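Local structure of hypothetical protein Atu0120 (Agrobacterium tumefaciens, 2I6H) at residues D26-A31 with D74-G79; H56-F61 with D91-N96; H103-D108 with P180-I185; F134-F139 with D153-L158. The protein is of unknown function, being an all-alpha bacterial protein of the DUF924 family that was crystallised with bound calcium. All blocks are in the same frame, centred on the assembly; numbering follows the deposited sequence. Where two conformers were deposited one is given.

Contact 1 (D26-A31 with D74-G79); sequences DTAALA and DGWLEG. With CA (calcium ion), chain C.
The indole of W76 lies against the first turn of helix 29-41, where A31 sets its CB over the six-membered ring, 3.5 Å from the centroid and only 2° off the normal. This is a CH-pi contact, and a residue as small as alanine suits it because the helix backbone can come close to the ring. L30 reaches the rim of the same ring, in its plane, with CG 4.0 Å from W76 CH2. A28, at the N-cap position of the helix, brings its methyl obliquely to the pyrrole part, CB 3.8 Å from W76 NE1; that N-H is hydrogen-bonded to the carbonyl of M23.

A polar cluster occupies the other end. In D26, chi1 of 65° holds CG between the backbone N and the carbonyl carbon, which lays the carboxylate over that of E78 with the planes 25° apart. D26 OD1 and E78 OE1 are 3.2 Å apart, and both are acceptors. E78, extended beyond CG, grips calcium with both oxygens, OE1 at 2.5 Å and OE2 at 2.4 Å. Water 2 is a further ligand of the ion and donates a short hydrogen bond to D26 OD1, which makes D26 a second-shell residue. Water 1 accepts from D26 N and lies within hydrogen-bonding distance of G75 O and E78 OE1. Lacking a side chain, G79 lets D26 CB approach its N to 3.5 Å. The two stacked carboxylates would repel each other if both were charged, and the calcium with its water probably offsets that cost.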
# COMPACT_ATOMS: atom_id res chain seq x y z
N ASP A 26 -12.60 -4.30 -28.80
CA ASP A 26 -11.36 -4.26 -27.99
C ASP A 26 -10.21 -3.49 -28.66
O ASP A 26 -9.24 -3.06 -27.98
CB ASP A 26 -10.91 -5.66 -27.66
CG ASP A 26 -10.50 -6.46 -28.90
OD1 ASP A 26 -11.32 -6.61 -29.80
OD2 ASP A 26 -9.38 -7.00 -28.94
N THR A 27 -10.31 -3.32 -29.98
CA THR A 27 -9.29 -2.56 -30.74
C THR A 27 -9.49 -1.04 -30.72
O THR A 27 -8.73 -0.29 -31.40
CB THR A 27 -9.30 -2.98 -32.21
OG1 THR A 27 -10.63 -2.84 -32.73
CG2 THR A 27 -8.78 -4.44 -32.41
N ALA A 28 -10.51 -0.58 -29.97
CA ALA A 28 -10.85 0.85 -29.90
C ALA A 28 -9.67 1.73 -29.48
O ALA A 28 -8.96 1.43 -28.48
CB ALA A 28 -12.03 1.07 -28.93
N ALA A 29 -9.48 2.84 -30.19
CA ALA A 29 -8.54 3.85 -29.72
C ALA A 29 -8.88 4.33 -28.31
O ALA A 29 -7.97 4.55 -27.50
CB ALA A 29 -8.50 5.02 -30.68
N LEU A 30 -10.17 4.50 -28.03
CA LEU A 30 -10.60 5.00 -26.72
C LEU A 30 -10.09 4.10 -25.59
O LEU A 30 -9.64 4.61 -24.55
CB LEU A 30 -12.13 5.11 -26.68
CG LEU A 30 -12.74 5.69 -25.37
CD1 LEU A 30 -12.30 7.15 -25.14
CD2 LEU A 30 -14.25 5.60 -25.51
N ALA A 31 -10.18 2.78 -25.76
CA ALA A 31 -9.70 1.88 -24.70
C ALA A 31 -8.19 2.08 -24.47
O ALA A 31 -7.72 2.17 -23.32
CB ALA A 31 -10.03 0.40 -25.04
N ASP A 74 -19.17 -3.73 -24.08
CA ASP A 74 -18.96 -5.10 -23.63
C ASP A 74 -17.92 -5.81 -24.49
O ASP A 74 -17.28 -6.74 -24.03
CB ASP A 74 -20.25 -5.97 -23.66
CG ASP A 74 -21.31 -5.54 -22.62
OD1 ASP A 74 -21.26 -4.41 -22.07
OD2 ASP A 74 -22.23 -6.36 -22.36
N GLY A 75 -17.81 -5.38 -25.74
CA GLY A 75 -16.82 -5.91 -26.67
C GLY A 75 -15.39 -5.76 -26.18
O GLY A 75 -14.49 -6.46 -26.66
N TRP A 76 -15.16 -4.83 -25.24
CA TRP A 76 -13.81 -4.64 -24.68
C TRP A 76 -13.34 -5.84 -23.87
O TRP A 76 -12.15 -6.00 -23.58
CB TRP A 76 -13.75 -3.35 -23.83
CG TRP A 76 -13.85 -2.09 -24.65
CD1 TRP A 76 -14.23 -1.98 -25.98
CD2 TRP A 76 -13.58 -0.76 -24.20
NE1 TRP A 76 -14.23 -0.64 -26.37
CE2 TRP A 76 -13.82 0.12 -25.30
CE3 TRP A 76 -13.17 -0.22 -22.98
CZ2 TRP A 76 -13.66 1.51 -25.19
CZ3 TRP A 76 -13.00 1.19 -22.89
CH2 TRP A 76 -13.24 2.02 -23.99
N LEU A 77 -14.29 -6.70 -23.48
CA LEU A 77 -13.90 -7.95 -22.81
C LEU A 77 -13.00 -8.83 -23.71
O LEU A 77 -12.32 -9.73 -23.21
CB LEU A 77 -15.14 -8.73 -22.35
CG LEU A 77 -15.86 -8.11 -21.13
CD1 LEU A 77 -17.22 -8.81 -20.94
CD2 LEU A 77 -14.98 -8.17 -19.82
N GLU A 78 -13.01 -8.57 -25.02
CA GLU A 78 -12.18 -9.39 -25.92
C GLU A 78 -10.65 -9.20 -25.71
O GLU A 78 -9.86 -10.13 -26.01
CB GLU A 78 -12.57 -9.10 -27.38
CG GLU A 78 -11.79 -9.94 -28.35
CD GLU A 78 -12.21 -9.74 -29.82
OE1 GLU A 78 -13.25 -9.12 -30.13
OE2 GLU A 78 -11.46 -10.25 -30.69
N GLY A 79 -10.23 -8.02 -25.23
CA GLY A 79 -8.80 -7.66 -25.11
C GLY A 79 -8.39 -7.49 -23.64
O GLY A 79 -9.21 -7.07 -22.82
CA CA C . -12.71 -9.37 -32.59
O HOH W 1 -14.33 -6.70 -29.32
O HOH W 2 -11.46 -7.25 -32.23

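Contact 2 (H56-F61 with D91-N96)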
# COMPACT_ATOMS: atom_id res chain seq x y z
N HIS A 56 -9.21 15.95 -14.10
CA HIS A 56 -8.62 15.55 -15.33
C HIS A 56 -9.27 14.25 -15.87
O HIS A 56 -9.60 14.14 -17.07
CB HIS A 56 -7.11 15.40 -15.06
CG HIS A 56 -6.29 15.10 -16.27
ND1 HIS A 56 -4.96 14.73 -16.19
CD2 HIS A 56 -6.60 15.12 -17.59
CE1 HIS A 56 -4.48 14.55 -17.41
NE2 HIS A 56 -5.46 14.77 -18.28
N PHE A 57 -9.42 13.26 -14.99
CA PHE A 57 -10.00 11.96 -15.34
C PHE A 57 -11.43 12.22 -15.84
O PHE A 57 -11.86 11.69 -16.87
CB PHE A 57 -9.98 11.12 -14.06
CG PHE A 57 -10.14 9.63 -14.26
CD1 PHE A 57 -10.25 9.05 -15.54
CD2 PHE A 57 -10.19 8.80 -13.13
CE1 PHE A 57 -10.41 7.66 -15.69
CE2 PHE A 57 -10.34 7.43 -13.27
CZ PHE A 57 -10.46 6.86 -14.56
N HIS A 58 -12.16 13.07 -15.14
CA HIS A 58 -13.54 13.38 -15.55
C HIS A 58 -13.61 14.10 -16.92
O HIS A 58 -14.44 13.73 -17.78
CB HIS A 58 -14.20 14.24 -14.47
CG HIS A 58 -15.64 14.52 -14.74
ND1 HIS A 58 -16.06 15.54 -15.56
CD2 HIS A 58 -16.77 13.89 -14.31
CE1 HIS A 58 -17.39 15.55 -15.61
NE2 HIS A 58 -17.84 14.55 -14.86
N ASP A 59 -12.74 15.10 -17.13
CA ASP A 59 -12.68 15.81 -18.40
C ASP A 59 -12.46 14.85 -19.58
O ASP A 59 -13.12 14.97 -20.62
CB ASP A 59 -11.60 16.90 -18.37
CG ASP A 59 -11.52 17.71 -19.67
OD1 ASP A 59 -12.56 18.10 -20.23
OD2 ASP A 59 -10.39 17.99 -20.12
N ARG A 60 -11.54 13.91 -19.42
CA ARG A 60 -11.21 12.94 -20.48
C ARG A 60 -12.35 11.90 -20.71
O ARG A 60 -12.75 11.67 -21.86
CB ARG A 60 -9.91 12.19 -20.15
CG ARG A 60 -8.62 13.04 -20.22
CD ARG A 60 -8.16 13.44 -21.62
NE ARG A 60 -8.16 12.39 -22.63
CZ ARG A 60 -7.15 11.57 -22.94
NH1 ARG A 60 -5.98 11.62 -22.31
NH2 ARG A 60 -7.31 10.68 -23.92
N PHE A 61 -12.81 11.28 -19.63
CA PHE A 61 -13.48 9.98 -19.73
C PHE A 61 -14.88 9.87 -19.14
O PHE A 61 -15.41 8.76 -19.03
CB PHE A 61 -12.53 8.84 -19.28
CG PHE A 61 -11.25 8.79 -20.06
CD1 PHE A 61 -11.27 8.75 -21.47
CD2 PHE A 61 -10.01 8.80 -19.40
CE1 PHE A 61 -10.08 8.74 -22.23
CE2 PHE A 61 -8.81 8.77 -20.12
CZ PHE A 61 -8.84 8.74 -21.55
N ASP A 91 -14.86 0.83 -11.92
CA ASP A 91 -14.43 0.71 -10.54
C ASP A 91 -13.64 1.93 -10.05
O ASP A 91 -13.87 2.39 -8.92
CB ASP A 91 -13.58 -0.58 -10.36
CG ASP A 91 -13.12 -0.78 -8.90
OD1 ASP A 91 -13.95 -1.21 -8.05
OD2 ASP A 91 -11.94 -0.46 -8.62
N GLN A 92 -12.72 2.43 -10.86
CA GLN A 92 -11.91 3.58 -10.43
C GLN A 92 -12.56 4.95 -10.65
O GLN A 92 -12.68 5.75 -9.71
CB GLN A 92 -10.53 3.54 -11.10
CG GLN A 92 -9.70 2.36 -10.64
CD GLN A 92 -9.34 2.48 -9.19
OE1 GLN A 92 -8.55 3.34 -8.82
NE2 GLN A 92 -9.97 1.64 -8.33
N PHE A 93 -12.98 5.18 -11.89
CA PHE A 93 -13.63 6.47 -12.26
C PHE A 93 -14.68 6.97 -11.23
O PHE A 93 -14.62 8.14 -10.81
CB PHE A 93 -14.23 6.38 -13.68
CG PHE A 93 -14.80 7.68 -14.18
CD1 PHE A 93 -14.02 8.53 -15.02
CD2 PHE A 93 -16.09 8.09 -13.81
CE1 PHE A 93 -14.54 9.76 -15.49
CE2 PHE A 93 -16.62 9.32 -14.28
CZ PHE A 93 -15.84 10.17 -15.13
N PRO A 94 -15.64 6.12 -10.80
CA PRO A 94 -16.66 6.58 -9.85
C PRO A 94 -16.07 7.04 -8.52
O PRO A 94 -16.56 8.00 -7.91
CB PRO A 94 -17.53 5.32 -9.60
CG PRO A 94 -17.29 4.45 -10.77
CD PRO A 94 -15.84 4.70 -11.16
N ARG A 95 -14.98 6.38 -8.09
CA ARG A 95 -14.32 6.74 -6.84
C ARG A 95 -13.50 8.04 -6.92
O ARG A 95 -13.31 8.73 -5.90
CB ARG A 95 -13.47 5.56 -6.35
CG ARG A 95 -14.33 4.36 -5.94
CD ARG A 95 -13.53 3.07 -5.62
NE ARG A 95 -14.47 2.22 -4.89
CZ ARG A 95 -15.52 1.58 -5.44
NH1 ARG A 95 -16.36 0.92 -4.65
NH2 ARG A 95 -15.74 1.57 -6.77
N ASN A 96 -13.03 8.38 -8.11
CA ASN A 96 -12.40 9.68 -8.33
C ASN A 96 -13.41 10.79 -8.57
O ASN A 96 -13.20 11.93 -8.11
CB ASN A 96 -11.47 9.65 -9.54
CG ASN A 96 -10.24 8.79 -9.31
OD1 ASN A 96 -10.22 7.60 -9.70
ND2 ASN A 96 -9.23 9.37 -8.62
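Helices 51-69 and 80-97 pack across each other in the buried core of this all-alpha protein, at a crossing angle of -125° with their local axes 10.1 Å apart, and F57 and F93 fill the crossing with a T-shaped aromatic stack. The edge of F93 is turned to the face of F57: CD1 stands over the ring centre, the centroids are 5.1 Å apart and the planes meet at 73°. With CG anti to the backbone N (chi1 -175°), the F93 ring is carried over to helix 51-69, where CE1 comes 3.6 Å from the carbonyl oxygen of F57 and CZ 3.9 Å from CD2 of H58. F57 in turn reaches the backbone, its CE2 lying 3.6 Å from F93 CA. Flat rings suit such a crossing, since each presents both a broad face and a C-H rim. N96 brings OD1 to the rim of F57, 3.6 Å from CE2, while its ND2 is hydrogen-bonded to D54. Around the pair, F37 and W38 of helix 29-41 meet the F57 ring, and H65, one turn beyond F61 on helix 51-69, meets the F93 ring.

Contact 3 (H103-D108 with P180-I185)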
# COMPACT_ATOMS: atom_id res chain seq x y z
N HIS A 103 -23.50 7.57 -6.41
CA HIS A 103 -22.93 7.29 -7.73
C HIS A 103 -21.57 6.59 -7.61
O HIS A 103 -21.19 5.90 -8.52
CB HIS A 103 -22.80 8.55 -8.57
CG HIS A 103 -24.12 9.18 -8.93
ND1 HIS A 103 -25.01 8.59 -9.80
CD2 HIS A 103 -24.71 10.31 -8.48
CE1 HIS A 103 -26.08 9.37 -9.94
NE2 HIS A 103 -25.93 10.42 -9.13
N MSE A 104 -20.89 6.77 -6.48
CA MSE A 104 -19.58 6.11 -6.30
C MSE A 104 -19.66 4.57 -6.42
O MSE A 104 -18.67 3.92 -6.85
CB MSE A 104 -19.01 6.44 -4.93
CG MSE A 104 -18.20 7.64 -4.95
SE MSE A 104 -17.40 7.70 -3.11
CE MSE A 104 -18.94 7.78 -2.04
N TYR A 105 -20.85 4.00 -6.10
CA TYR A 105 -21.02 2.52 -6.03
C TYR A 105 -21.92 1.97 -7.14
O TYR A 105 -22.08 0.74 -7.26
CB TYR A 105 -21.58 2.11 -4.64
CG TYR A 105 -20.86 2.83 -3.52
CD1 TYR A 105 -19.48 2.64 -3.34
CD2 TYR A 105 -21.51 3.74 -2.69
CE1 TYR A 105 -18.76 3.34 -2.35
CE2 TYR A 105 -20.80 4.43 -1.70
CZ TYR A 105 -19.44 4.21 -1.53
OH TYR A 105 -18.71 4.86 -0.57
N ALA A 106 -22.53 2.87 -7.93
CA ALA A 106 -23.61 2.47 -8.85
C ALA A 106 -23.20 1.42 -9.89
O ALA A 106 -24.02 0.58 -10.27
CB ALA A 106 -24.24 3.71 -9.55
N THR A 107 -21.94 1.45 -10.32
CA THR A 107 -21.48 0.50 -11.38
C THR A 107 -20.61 -0.61 -10.80
O THR A 107 -19.91 -1.33 -11.55
CB THR A 107 -20.71 1.23 -12.54
OG1 THR A 107 -19.61 2.04 -12.04
CG2 THR A 107 -21.65 2.12 -13.32
N ASP A 108 -20.59 -0.72 -9.46
CA ASP A 108 -19.74 -1.76 -8.84
C ASP A 108 -20.19 -3.18 -9.24
O ASP A 108 -19.32 -4.02 -9.54
CB ASP A 108 -19.66 -1.61 -7.33
CG ASP A 108 -18.74 -0.45 -6.89
OD1 ASP A 108 -18.02 0.14 -7.73
OD2 ASP A 108 -18.70 -0.15 -5.67
N PRO A 180 -19.53 0.01 6.73
CA PRO A 180 -20.31 0.99 7.49
C PRO A 180 -20.06 2.41 7.07
O PRO A 180 -20.97 3.23 7.23
CB PRO A 180 -19.82 0.77 8.94
CG PRO A 180 -19.46 -0.64 8.96
CD PRO A 180 -18.72 -0.82 7.64
N HIS A 181 -18.86 2.72 6.54
CA HIS A 181 -18.59 4.07 6.04
C HIS A 181 -19.59 4.51 4.94
O HIS A 181 -19.75 5.71 4.70
CB HIS A 181 -17.14 4.23 5.56
CG HIS A 181 -16.16 4.53 6.66
ND1 HIS A 181 -16.13 5.75 7.32
CD2 HIS A 181 -15.16 3.79 7.20
CE1 HIS A 181 -15.16 5.74 8.22
NE2 HIS A 181 -14.56 4.56 8.17
N ARG A 182 -20.25 3.55 4.28
CA ARG A 182 -21.20 3.88 3.19
C ARG A 182 -22.62 4.18 3.69
O ARG A 182 -23.48 4.56 2.89
CB ARG A 182 -21.29 2.73 2.19
CG ARG A 182 -19.95 2.38 1.56
CD ARG A 182 -20.15 1.29 0.52
NE ARG A 182 -18.87 0.83 -0.02
CZ ARG A 182 -18.79 -0.07 -1.02
NH1 ARG A 182 -19.91 -0.58 -1.55
NH2 ARG A 182 -17.60 -0.45 -1.50
N ASN A 183 -22.86 3.94 4.97
CA ASN A 183 -24.25 3.96 5.52
C ASN A 183 -24.96 5.29 5.32
O ASN A 183 -26.14 5.31 4.94
CB ASN A 183 -24.25 3.59 7.02
CG ASN A 183 -23.94 2.15 7.25
OD1 ASN A 183 -23.81 1.37 6.29
ND2 ASN A 183 -23.82 1.77 8.53
N GLY A 184 -24.24 6.39 5.52
CA GLY A 184 -24.85 7.72 5.37
C GLY A 184 -25.29 7.94 3.93
O GLY A 184 -26.43 8.35 3.66
N ILE A 185 -24.37 7.67 3.01
CA ILE A 185 -24.62 7.90 1.58
C ILE A 185 -25.76 6.97 1.07
O ILE A 185 -26.55 7.34 0.19
CB ILE A 185 -23.33 7.61 0.76
CG1 ILE A 185 -22.29 8.69 1.02
CG2 ILE A 185 -23.64 7.53 -0.74
CD1 ILE A 185 -20.86 8.24 0.63
O HOH W 3 -19.82 -1.90 -4.04
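Y105 and R182 lie flat on each other: the guanidinium lies over the CD1-CE1 side of one face of the phenol ring, with centres 4.1 Å apart and planes at 13°. The extended chain of R182 from CG to NE carries CG to the hydroxyl end, CD to 3.8 Å from the ring centroid and NE to 3.4 Å from Y105 CE1. A long side chain ending in a flat cationic group suits this place, because its methylenes and its guanidinium can both lie on the aromatic face. Behind Y105, M104 (present as selenomethionine) lays CB over the centre of the opposite face. I185, the third large contributor, puts its CG2 branch at the ring's edge, 4.3 Å from Y105 CE2. On the polar side, water 3 donates to D108 OD2 at 2.6 Å and accepts from R182 NH1 at 2.8 Å, linking opposite charges that are too far apart for a salt bridge. D108 has R95 as its direct salt-bridge partner, and R182 NH2 bonds to the carbonyl of H141. Near the surface, a type I turn from Y105 to D108 is thus joined to the start of helix 183-186 by an arginine-tyrosine cation-pi stack.

Contact 4 (F134-F139 with D153-L158)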
# COMPACT_ATOMS: atom_id res chain seq x y z
N PHE A 134 -5.90 -3.76 -10.57
CA PHE A 134 -7.17 -3.15 -11.05
C PHE A 134 -8.28 -4.13 -11.47
O PHE A 134 -9.47 -3.76 -11.46
CB PHE A 134 -6.87 -2.03 -12.06
CG PHE A 134 -5.98 -0.99 -11.45
CD1 PHE A 134 -6.53 -0.13 -10.49
CD2 PHE A 134 -4.59 -0.98 -11.67
CE1 PHE A 134 -5.74 0.81 -9.81
CE2 PHE A 134 -3.76 -0.02 -10.98
CZ PHE A 134 -4.35 0.86 -10.05
N PHE A 135 -7.89 -5.37 -11.82
CA PHE A 135 -8.85 -6.45 -12.05
C PHE A 135 -9.38 -7.03 -10.71
O PHE A 135 -10.38 -7.74 -10.71
CB PHE A 135 -8.20 -7.60 -12.87
CG PHE A 135 -7.95 -7.24 -14.29
CD1 PHE A 135 -8.99 -7.24 -15.23
CD2 PHE A 135 -6.67 -6.86 -14.71
CE1 PHE A 135 -8.76 -6.88 -16.60
CE2 PHE A 135 -6.41 -6.54 -16.07
CZ PHE A 135 -7.49 -6.53 -17.02
N TYR A 136 -8.71 -6.74 -9.60
CA TYR A 136 -9.05 -7.39 -8.30
C TYR A 136 -9.81 -6.44 -7.38
O TYR A 136 -10.60 -6.87 -6.51
CB TYR A 136 -7.75 -7.87 -7.61
CG TYR A 136 -6.88 -8.76 -8.50
CD1 TYR A 136 -7.43 -9.51 -9.57
CD2 TYR A 136 -5.51 -8.89 -8.21
CE1 TYR A 136 -6.58 -10.34 -10.35
CE2 TYR A 136 -4.67 -9.70 -8.98
CZ TYR A 136 -5.21 -10.43 -10.04
OH TYR A 136 -4.38 -11.24 -10.80
N LEU A 137 -9.57 -5.14 -7.55
CA LEU A 137 -10.21 -4.14 -6.70
C LEU A 137 -11.75 -4.24 -6.68
O LEU A 137 -12.35 -3.99 -5.62
CB LEU A 137 -9.72 -2.71 -7.04
CG LEU A 137 -8.24 -2.46 -6.68
CD1 LEU A 137 -7.83 -1.08 -7.20
CD2 LEU A 137 -8.08 -2.52 -5.16
N PRO A 138 -12.41 -4.56 -7.83
CA PRO A 138 -13.88 -4.73 -7.77
C PRO A 138 -14.29 -5.77 -6.70
O PRO A 138 -15.33 -5.62 -6.07
CB PRO A 138 -14.27 -5.15 -9.20
CG PRO A 138 -13.22 -4.48 -10.06
CD PRO A 138 -11.92 -4.71 -9.22
N PHE A 139 -13.45 -6.79 -6.48
CA PHE A 139 -13.79 -7.80 -5.46
C PHE A 139 -13.62 -7.21 -4.05
O PHE A 139 -14.47 -7.44 -3.18
CB PHE A 139 -12.99 -9.08 -5.69
CG PHE A 139 -13.27 -9.70 -7.04
CD1 PHE A 139 -14.48 -10.36 -7.25
CD2 PHE A 139 -12.35 -9.55 -8.09
CE1 PHE A 139 -14.78 -10.95 -8.52
CE2 PHE A 139 -12.64 -10.11 -9.36
CZ PHE A 139 -13.85 -10.81 -9.57
N ASP A 153 -7.32 -14.05 -2.25
CA ASP A 153 -6.65 -15.09 -3.04
C ASP A 153 -5.94 -14.47 -4.23
O ASP A 153 -4.80 -14.81 -4.54
CB ASP A 153 -7.67 -16.10 -3.56
CG ASP A 153 -8.24 -17.01 -2.45
OD1 ASP A 153 -7.68 -17.03 -1.33
OD2 ASP A 153 -9.26 -17.66 -2.70
N LEU A 154 -6.62 -13.56 -4.90
CA LEU A 154 -6.04 -12.95 -6.09
C LEU A 154 -4.84 -12.06 -5.76
O LEU A 154 -3.89 -12.00 -6.54
CB LEU A 154 -7.12 -12.15 -6.84
CG LEU A 154 -8.18 -13.00 -7.56
CD1 LEU A 154 -9.34 -12.10 -7.95
CD2 LEU A 154 -7.56 -13.73 -8.77
N ASN A 155 -4.89 -11.40 -4.60
CA ASN A 155 -3.77 -10.51 -4.20
C ASN A 155 -2.59 -11.26 -3.55
O ASN A 155 -1.51 -10.67 -3.37
CB ASN A 155 -4.25 -9.40 -3.27
CG ASN A 155 -4.98 -8.26 -4.02
OD1 ASN A 155 -4.35 -7.31 -4.53
ND2 ASN A 155 -6.31 -8.33 -4.06
N GLN A 156 -2.79 -12.52 -3.18
CA GLN A 156 -1.71 -13.25 -2.52
C GLN A 156 -0.40 -13.22 -3.34
O GLN A 156 0.67 -12.85 -2.78
CB GLN A 156 -2.14 -14.68 -2.09
CG GLN A 156 -1.15 -15.42 -1.20
CD GLN A 156 -1.46 -15.36 0.30
OE1 GLN A 156 -2.57 -14.99 0.72
NE2 GLN A 156 -0.48 -15.75 1.13
N PRO A 157 -0.45 -13.59 -4.65
CA PRO A 157 0.80 -13.49 -5.45
C PRO A 157 1.37 -12.09 -5.55
O PRO A 157 2.58 -11.94 -5.70
CB PRO A 157 0.39 -13.91 -6.86
CG PRO A 157 -0.99 -14.48 -6.74
CD PRO A 157 -1.58 -14.15 -5.43
N LEU A 158 0.52 -11.06 -5.51
CA LEU A 158 1.03 -9.67 -5.57
C LEU A 158 1.77 -9.33 -4.28
O LEU A 158 2.72 -8.53 -4.29
CB LEU A 158 -0.13 -8.68 -5.77
CG LEU A 158 -0.92 -8.71 -7.10
CD1 LEU A 158 -1.96 -7.60 -7.13
CD2 LEU A 158 0.04 -8.54 -8.26
O HOH W 4 -3.28 -12.90 -8.85
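L154 presses its CB onto the ring of Y136, 3.7 Å from the centroid and 8° off the normal, so the leucine sits squarely over one face in a CH-pi contact. This is the close-packed part. The branch of L154 then spreads past the ring: CD1 comes 3.6 Å from Y136 CD1 and also 3.9 Å from CD2 of F139, filling the angle between the two aromatics. L158, one turn beyond L154, meets the ring at its edge instead, its CD1 lying 3.9 Å from Y136 CE2. Y136 has CG anti to its carbonyl carbon (chi1 -54°), which sends the ring across to the second segment. Tyrosine suits this place, with an apolar face and a hydroxyl at the far end. In the fold, this joins the start of the short helix 137-140 to the C-terminal end of helix 145-155, two consecutive elements of an all-helical protein, with I119 of helix 108-120 packing on both F139 and L154. N155 borders the close-packed part with ND2 3.9 Å from Y136 CB; ND2 also donates to the carbonyl of A151, one turn back. At the hydroxyl end a single water mediates the contact instead of direct packing. L154 O, 3.4 Å from Y136 CE2, accepts from water 4 at 2.6 Å, and the same water donates to Y136 OH at 2.8 Å. That hydroxyl is also hydrogen-bonded to the carboxylate of D124.

Overall arrangement
From the N terminus, contact 1 closes a loop of 42 residues, tying the start of helix 29-41 to the turn before helix 80-97. Contact 2, with 29 residues between its segments, crosses it, since 56-61 lies inside that loop and 91-96 beyond it; the two touch where L30 packs on F61. Contact 3 follows in series and closes 71 residues, bringing the segment before helix 108-120 to helix 183-186; R95 joins it to contact 2 through D108. Contact 4, closing only 13 residues, is nested within that loop and meets contact 2 where D91 packs on L137 and P138. Helix 80-97 carries one side of contact 2 and is touched by side chains of contacts 1, 3 and 4.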